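PDB 6Z0C: maquette-3 from Escherichia coli, which has no known natural function, being an artificial four-helix bundle designed to carry a buried network of charged side chains in its hydrophobic core. Local coordinates for residues L27-I38 against G161-L172. Residues are numbered along the deposited sequence; the frame is centred on the assembly and turned at random.
Sequences LIRELLKIKLQI and GKLQVIKQQREL
Leu27–Ile38 and Gly161–Leu172 are antiparallel helical segments whose axes come within 10.3 Å, their N-to-C directions 161° apart. Gln168 reaches across as a knob among Leu27, Glu30, Leu31 and Ile34, its CB 3.7 Å from Leu31 CD2. Its chain is extended beyond CG, which carries the amide to the facing helix; Gln168 NE2 is buried without a polar partner, while Gln168 OE1 accepts a nearly straight 2.7 Å hydrogen bond from Gln164 NE2. Shortening Gln168 to an alanine would probably open a gap between Leu31 and Ile34 and leave the Gln164 amide without its acceptor. Branched and aliphatic, Leu31 fills the hole formed by Val165, Gln168, Gln169 and Leu172, and Ile34 that of Gly161, Gln164, Val165 and Gln168. Ile34 CG1 lies anti to the backbone N (chi1 -178°), which sends Ile34 CD1 across to Gln164 CG, 3.7 Å away. Gly161, lacking a side chain, lets Ile38 CD1 come to 3.6 Å from its carbonyl C. On the core side, Lys35 NZ and Lys162 NZ stand 4.1 Å apart, their charges probably balanced by salt bridges from both to Glu65 and Glu136 of the other two helices. Knobs-into-holes packing beside a buried ion-pair network characterises this designed four-helix bundle.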
ATOM      1  N   LEU A  27       0.190  -0.144  -8.875  1.00 33.87           N
ATOM      2  CA  LEU A  27       1.158  -1.191  -8.449  1.00 34.27           C
ATOM      3  C   LEU A  27       0.386  -2.387  -7.876  1.00 32.67           C
ATOM      4  O   LEU A  27       0.759  -3.523  -8.186  1.00 31.60           O
ATOM      5  CB  LEU A  27       2.164  -0.614  -7.446  1.00 36.69           C
ATOM      6  CG  LEU A  27       3.189  -1.604  -6.888  1.00 38.95           C
ATOM      7  CD1 LEU A  27       3.841  -2.425  -7.993  1.00 42.05           C
ATOM      8  CD2 LEU A  27       4.257  -0.876  -6.080  1.00 39.92           C
ATOM      9  N   ILE A  28      -0.679  -2.152  -7.105  1.00 33.89           N
ATOM     10  CA  ILE A  28      -1.545  -3.249  -6.580  1.00 33.17           C
ATOM     11  C   ILE A  28      -2.134  -4.033  -7.761  1.00 32.76           C
ATOM     12  O   ILE A  28      -2.132  -5.276  -7.694  1.00 34.19           O
ATOM     13  CB  ILE A  28      -2.642  -2.721  -5.640  1.00 34.52           C
ATOM     14  CG1 ILE A  28      -2.052  -2.209  -4.323  1.00 36.09           C
ATOM     15  CG2 ILE A  28      -3.683  -3.801  -5.398  1.00 36.01           C
ATOM     16  CD1 ILE A  28      -3.005  -1.368  -3.511  1.00 37.82           C
ATOM     17  N   ARG A  29      -2.624  -3.344  -8.795  1.00 33.37           N
ATOM     18  CA  ARG A  29      -3.193  -3.997 -10.008  1.00 35.82           C
ATOM     19  C   ARG A  29      -2.120  -4.887 -10.651  1.00 33.93           C
ATOM     20  O   ARG A  29      -2.454  -6.019 -11.028  1.00 34.29           O
ATOM     21  CB  ARG A  29      -3.734  -2.961 -10.999  1.00 38.20           C
ATOM     22  CG  ARG A  29      -5.130  -2.457 -10.665  1.00 42.72           C
ATOM     23  CD  ARG A  29      -5.785  -1.759 -11.843  1.00 46.99           C
ATOM     24  NE  ARG A  29      -5.113  -0.502 -12.136  1.00 49.61           N
ATOM     25  CZ  ARG A  29      -5.356   0.660 -11.531  1.00 52.20           C
ATOM     26  NH1 ARG A  29      -4.665   1.733 -11.876  1.00 52.77           N
ATOM     27  NH2 ARG A  29      -6.282   0.754 -10.589  1.00 50.64           N
ATOM     28  N   GLU A  30      -0.877  -4.401 -10.747  1.00 34.54           N
ATOM     29  CA  GLU A  30       0.257  -5.154 -11.350  1.00 36.57           C
ATOM     30  C   GLU A  30       0.581  -6.369 -10.473  1.00 33.90           C
ATOM     31  O   GLU A  30       0.844  -7.446 -11.037  1.00 35.95           O
ATOM     32  CB  GLU A  30       1.464  -4.239 -11.559  1.00 38.39           C
ATOM     33  CG  GLU A  30       1.251  -3.251 -12.694  1.00 45.51           C
ATOM     34  CD  GLU A  30       2.262  -2.123 -12.814  1.00 50.56           C
ATOM     35  OE1 GLU A  30       2.192  -1.383 -13.819  1.00 58.01           O
ATOM     36  OE2 GLU A  30       3.106  -1.974 -11.906  1.00 60.78           O
ATOM     37  N   LEU A  31       0.542  -6.208  -9.148  1.00 34.21           N
ATOM     38  CA  LEU A  31       0.793  -7.306  -8.174  1.00 34.88           C
ATOM     39  C   LEU A  31      -0.297  -8.372  -8.305  1.00 33.48           C
ATOM     40  O   LEU A  31       0.038  -9.564  -8.286  1.00 33.07           O
ATOM     41  CB  LEU A  31       0.826  -6.744  -6.751  1.00 37.67           C
ATOM     42  CG  LEU A  31       2.211  -6.381  -6.227  1.00 39.22           C
ATOM     43  CD1 LEU A  31       2.100  -5.727  -4.863  1.00 42.62           C
ATOM     44  CD2 LEU A  31       3.108  -7.609  -6.162  1.00 39.39           C
ATOM     45  N   LEU A  32      -1.556  -7.951  -8.408  1.00 33.28           N
ATOM     46  CA  LEU A  32      -2.706  -8.876  -8.585  1.00 32.65           C
ATOM     47  C   LEU A  32      -2.509  -9.700  -9.862  1.00 33.83           C
ATOM     48  O   LEU A  32      -2.701 -10.936  -9.807  1.00 33.88           O
ATOM     49  CB  LEU A  32      -4.000  -8.059  -8.619  1.00 33.68           C
ATOM     50  CG  LEU A  32      -4.490  -7.578  -7.255  1.00 35.76           C
ATOM     51  CD1 LEU A  32      -5.530  -6.479  -7.403  1.00 37.77           C
ATOM     52  CD2 LEU A  32      -5.055  -8.738  -6.450  1.00 38.38           C
ATOM     53  N   LYS A  33      -2.117  -9.048 -10.960  1.00 33.80           N
ATOM     54  CA  LYS A  33      -1.902  -9.713 -12.274  1.00 38.21           C
ATOM     55  C   LYS A  33      -0.830 -10.800 -12.121  1.00 36.71           C
ATOM     56  O   LYS A  33      -1.135 -11.964 -12.443  1.00 35.10           O
ATOM     57  CB  LYS A  33      -1.534  -8.692 -13.354  1.00 42.89           C
ATOM     58  CG  LYS A  33      -1.422  -9.263 -14.763  1.00 48.42           C
ATOM     59  CD  LYS A  33      -1.033  -8.244 -15.817  1.00 54.55           C
ATOM     60  CE  LYS A  33      -1.971  -7.056 -15.883  1.00 58.20           C
ATOM     61  NZ  LYS A  33      -1.679  -6.193 -17.053  1.00 62.61           N
ATOM     62  N   ILE A  34       0.370 -10.460 -11.638  1.00 36.96           N
ATOM     63  CA  ILE A  34       1.480 -11.457 -11.528  1.00 38.20           C
ATOM     64  C   ILE A  34       1.086 -12.549 -10.526  1.00 36.10           C
ATOM     65  O   ILE A  34       1.408 -13.717 -10.795  1.00 36.96           O
ATOM     66  CB  ILE A  34       2.853 -10.840 -11.183  1.00 43.38           C
ATOM     67  CG1 ILE A  34       3.924 -11.937 -11.155  1.00 46.91           C
ATOM     68  CG2 ILE A  34       2.819 -10.055  -9.880  1.00 44.50           C
ATOM     69  CD1 ILE A  34       5.350 -11.440 -11.198  1.00 50.98           C
ATOM     70  N   LYS A  35       0.426 -12.203  -9.416  1.00 35.58           N
ATOM     71  CA  LYS A  35       0.125 -13.187  -8.339  1.00 37.30           C
ATOM     72  C   LYS A  35      -0.904 -14.201  -8.857  1.00 36.32           C
ATOM     73  O   LYS A  35      -0.741 -15.399  -8.555  1.00 34.09           O
ATOM     74  CB  LYS A  35      -0.270 -12.485  -7.036  1.00 40.23           C
ATOM     75  CG  LYS A  35       0.924 -11.925  -6.265  1.00 43.41           C
ATOM     76  CD  LYS A  35       0.629 -11.469  -4.849  1.00 47.34           C
ATOM     77  CE  LYS A  35       0.136 -12.572  -3.934  1.00 48.68           C
ATOM     78  NZ  LYS A  35       1.173 -13.602  -3.691  1.00 45.88           N
ATOM     79  N   LEU A  36      -1.884 -13.769  -9.655  1.00 35.03           N
ATOM     80  CA  LEU A  36      -2.877 -14.696 -10.259  1.00 35.54           C
ATOM     81  C   LEU A  36      -2.175 -15.586 -11.295  1.00 35.64           C
ATOM     82  O   LEU A  36      -2.495 -16.787 -11.347  1.00 34.33           O
ATOM     83  CB  LEU A  36      -4.039 -13.903 -10.867  1.00 39.27           C
ATOM     84  CG  LEU A  36      -5.247 -14.738 -11.296  1.00 43.53           C
ATOM     85  CD1 LEU A  36      -5.685 -15.696 -10.195  1.00 44.98           C
ATOM     86  CD2 LEU A  36      -6.407 -13.843 -11.699  1.00 47.67           C
ATOM     87  N   GLN A  37      -1.237 -15.032 -12.072  1.00 35.77           N
ATOM     88  CA  GLN A  37      -0.413 -15.805 -13.040  1.00 36.78           C
ATOM     89  C   GLN A  37       0.358 -16.882 -12.264  1.00 35.10           C
ATOM     90  O   GLN A  37       0.384 -18.034 -12.719  1.00 34.49           O
ATOM     91  CB  GLN A  37       0.518 -14.880 -13.829  1.00 41.39           C
ATOM     92  CG  GLN A  37      -0.217 -14.002 -14.833  1.00 47.37           C
ATOM     93  CD  GLN A  37       0.671 -13.005 -15.543  1.00 54.42           C
ATOM     94  OE1 GLN A  37       1.745 -12.637 -15.065  1.00 60.27           O
ATOM     95  NE2 GLN A  37       0.214 -12.546 -16.698  1.00 57.79           N
ATOM     96  N   ILE A  38       0.914 -16.528 -11.104  1.00 34.15           N
ATOM     97  CA  ILE A  38       1.730 -17.455 -10.265  1.00 34.56           C
ATOM     98  C   ILE A  38       0.828 -18.537  -9.657  1.00 31.83           C
ATOM     99  O   ILE A  38       1.286 -19.682  -9.598  1.00 32.11           O
ATOM    100  CB  ILE A  38       2.557 -16.675  -9.226  1.00 35.93           C
ATOM    101  CG1 ILE A  38       3.780 -16.053  -9.905  1.00 38.72           C
ATOM    102  CG2 ILE A  38       2.942 -17.556  -8.045  1.00 39.28           C
ATOM    103  CD1 ILE A  38       4.497 -15.017  -9.078  1.00 43.55           C
ATOM    104  N   GLY A 161       9.451 -15.964 -10.893  1.00 36.75           N
ATOM    105  CA  GLY A 161       8.202 -15.211 -10.688  1.00 37.73           C
ATOM    106  C   GLY A 161       8.120 -14.651  -9.278  1.00 37.19           C
ATOM    107  O   GLY A 161       7.826 -13.446  -9.134  1.00 37.32           O
ATOM    108  N   LYS A 162       8.387 -15.491  -8.273  1.00 34.52           N
ATOM    109  CA  LYS A 162       8.279 -15.122  -6.837  1.00 34.33           C
ATOM    110  C   LYS A 162       9.302 -14.030  -6.512  1.00 34.68           C
ATOM    111  O   LYS A 162       8.950 -13.116  -5.751  1.00 35.64           O
ATOM    112  CB  LYS A 162       8.452 -16.347  -5.935  1.00 35.22           C
ATOM    113  CG  LYS A 162       7.234 -17.255  -5.848  1.00 38.34           C
ATOM    114  CD  LYS A 162       5.993 -16.530  -5.393  1.00 41.26           C
ATOM    115  CE  LYS A 162       4.947 -17.443  -4.793  1.00 43.52           C
ATOM    116  NZ  LYS A 162       3.759 -16.672  -4.364  1.00 46.52           N
ATOM    117  N   LEU A 163      10.508 -14.108  -7.082  1.00 33.27           N
ATOM    118  CA  LEU A 163      11.567 -13.084  -6.884  1.00 38.50           C
ATOM    119  C   LEU A 163      11.105 -11.729  -7.445  1.00 39.34           C
ATOM    120  O   LEU A 163      11.393 -10.696  -6.798  1.00 39.80           O
ATOM    121  CB  LEU A 163      12.869 -13.570  -7.528  1.00 40.56           C
ATOM    122  CG  LEU A 163      13.552 -14.732  -6.806  1.00 40.28           C
ATOM    123  CD1 LEU A 163      14.687 -15.301  -7.639  1.00 40.83           C
ATOM    124  CD2 LEU A 163      14.064 -14.303  -5.438  1.00 41.57           C
ATOM    125  N   GLN A 164      10.392 -11.721  -8.577  1.00 41.75           N
ATOM    126  CA  GLN A 164       9.833 -10.480  -9.187  1.00 43.49           C
ATOM    127  C   GLN A 164       8.708  -9.937  -8.296  1.00 41.97           C
ATOM    128  O   GLN A 164       8.653  -8.704  -8.115  1.00 45.94           O
ATOM    129  CB  GLN A 164       9.336 -10.729 -10.615  1.00 46.76           C
ATOM    130  CG  GLN A 164       8.526  -9.576 -11.195  1.00 51.91           C
ATOM    131  CD  GLN A 164       9.293  -8.276 -11.253  1.00 56.18           C
ATOM    132  OE1 GLN A 164      10.513  -8.254 -11.383  1.00 65.90           O
ATOM    133  NE2 GLN A 164       8.571  -7.170 -11.167  1.00 62.29           N
ATOM    134  N   VAL A 165       7.844 -10.814  -7.775  1.00 39.81           N
ATOM    135  CA  VAL A 165       6.733 -10.440  -6.846  1.00 41.92           C
ATOM    136  C   VAL A 165       7.325  -9.694  -5.646  1.00 37.67           C
ATOM    137  O   VAL A 165       6.771  -8.648  -5.264  1.00 37.38           O
ATOM    138  CB  VAL A 165       5.917 -11.665  -6.388  1.00 41.93           C
ATOM    139  CG1 VAL A 165       5.140 -11.389  -5.108  1.00 42.99           C
ATOM    140  CG2 VAL A 165       4.974 -12.141  -7.477  1.00 42.87           C
ATOM    141  N   ILE A 166       8.407 -10.217  -5.069  1.00 36.30           N
ATOM    142  CA  ILE A 166       9.024  -9.638  -3.840  1.00 36.48           C
ATOM    143  C   ILE A 166       9.560  -8.238  -4.159  1.00 33.65           C
ATOM    144  O   ILE A 166       9.345  -7.341  -3.329  1.00 33.70           O
ATOM    145  CB  ILE A 166      10.085 -10.586  -3.247  1.00 38.05           C
ATOM    146  CG1 ILE A 166       9.403 -11.665  -2.404  1.00 41.74           C
ATOM    147  CG2 ILE A 166      11.128  -9.818  -2.450  1.00 42.14           C
ATOM    148  CD1 ILE A 166      10.298 -12.811  -2.034  1.00 45.01           C
ATOM    149  N   LYS A 167      10.200  -8.046  -5.318  1.00 35.66           N
ATOM    150  CA  LYS A 167      10.704  -6.715  -5.764  1.00 37.31           C
ATOM    151  C   LYS A 167       9.552  -5.705  -5.752  1.00 35.33           C
ATOM    152  O   LYS A 167       9.757  -4.583  -5.244  1.00 34.40           O
ATOM    153  CB  LYS A 167      11.303  -6.764  -7.173  1.00 41.60           C
ATOM    154  CG  LYS A 167      12.714  -7.321  -7.273  1.00 48.24           C
ATOM    155  CD  LYS A 167      13.305  -7.174  -8.662  1.00 53.06           C
ATOM    156  CE  LYS A 167      14.713  -7.719  -8.783  1.00 58.43           C
ATOM    157  NZ  LYS A 167      14.718  -9.196  -8.851  1.00 63.17           N
ATOM    158  N   GLN A 168       8.396  -6.089  -6.302  1.00 34.29           N
ATOM    159  CA  GLN A 168       7.195  -5.216  -6.417  1.00 35.06           C
ATOM    160  C   GLN A 168       6.605  -4.935  -5.027  1.00 32.65           C
ATOM    161  O   GLN A 168       6.155  -3.797  -4.808  1.00 31.92           O
ATOM    162  CB  GLN A 168       6.163  -5.853  -7.344  1.00 38.04           C
ATOM    163  CG  GLN A 168       6.628  -5.919  -8.792  1.00 43.38           C
ATOM    164  CD  GLN A 168       5.608  -6.553  -9.707  1.00 48.79           C
ATOM    165  OE1 GLN A 168       5.940  -7.357 -10.572  1.00 59.56           O
ATOM    166  NE2 GLN A 168       4.347  -6.201  -9.521  1.00 51.67           N
ATOM    167  N   GLN A 169       6.596  -5.915  -4.120  1.00 31.98           N
ATOM    168  CA  GLN A 169       6.053  -5.714  -2.746  1.00 34.40           C
ATOM    169  C   GLN A 169       6.954  -4.745  -1.967  1.00 31.86           C
ATOM    170  O   GLN A 169       6.409  -3.931  -1.219  1.00 32.87           O
ATOM    171  CB  GLN A 169       5.847  -7.048  -2.029  1.00 36.69           C
ATOM    172  CG  GLN A 169       4.514  -7.696  -2.379  1.00 41.87           C
ATOM    173  CD  GLN A 169       4.471  -9.160  -2.021  1.00 45.89           C
ATOM    174  OE1 GLN A 169       5.489  -9.765  -1.697  1.00 53.09           O
ATOM    175  NE2 GLN A 169       3.284  -9.738  -2.075  1.00 47.98           N
ATOM    176  N   ARG A 170       8.275  -4.798  -2.152  1.00 32.52           N
ATOM    177  CA  ARG A 170       9.214  -3.825  -1.525  1.00 32.61           C
ATOM    178  C   ARG A 170       8.983  -2.431  -2.113  1.00 31.69           C
ATOM    179  O   ARG A 170       9.104  -1.443  -1.370  1.00 34.15           O
ATOM    180  CB  ARG A 170      10.668  -4.235  -1.749  1.00 32.89           C
ATOM    181  CG  ARG A 170      11.044  -5.520  -1.038  1.00 35.09           C
ATOM    182  CD  ARG A 170      12.534  -5.595  -0.808  1.00 37.09           C
ATOM    183  NE  ARG A 170      12.920  -6.955  -0.493  1.00 40.32           N
ATOM    184  CZ  ARG A 170      12.747  -7.545   0.686  1.00 44.08           C
ATOM    185  NH1 ARG A 170      12.190  -6.895   1.697  1.00 41.66           N
ATOM    186  NH2 ARG A 170      13.147  -8.794   0.848  1.00 47.95           N
ATOM    187  N   GLU A 171       8.698  -2.360  -3.413  1.00 32.42           N
ATOM    188  CA  GLU A 171       8.375  -1.092  -4.114  1.00 34.16           C
ATOM    189  C   GLU A 171       7.098  -0.513  -3.488  1.00 31.50           C
ATOM    190  O   GLU A 171       7.071   0.697  -3.210  1.00 30.14           O
ATOM    191  CB  GLU A 171       8.242  -1.347  -5.618  1.00 39.88           C
ATOM    192  CG  GLU A 171       8.762  -0.210  -6.474  1.00 47.59           C
ATOM    193  CD  GLU A 171      10.232   0.118  -6.270  1.00 50.52           C
ATOM    194  OE1 GLU A 171      11.085  -0.723  -6.623  1.00 56.73           O
ATOM    195  OE2 GLU A 171      10.517   1.208  -5.745  1.00 55.13           O
ATOM    196  N   LEU A 172       6.100  -1.362  -3.237  1.00 30.53           N
ATOM    197  CA  LEU A 172       4.801  -0.962  -2.636  1.00 31.32           C
ATOM    198  C   LEU A 172       5.029  -0.467  -1.201  1.00 31.33           C
ATOM    199  O   LEU A 172       4.469   0.586  -0.856  1.00 30.40           O
ATOM    200  CB  LEU A 172       3.837  -2.151  -2.684  1.00 32.57           C
ATOM    201  CG  LEU A 172       2.444  -1.914  -2.102  1.00 33.58           C
ATOM    202  CD1 LEU A 172       1.774  -0.707  -2.740  1.00 33.87           C
ATOM    203  CD2 LEU A 172       1.582  -3.154  -2.266  1.00 33.67           C
TER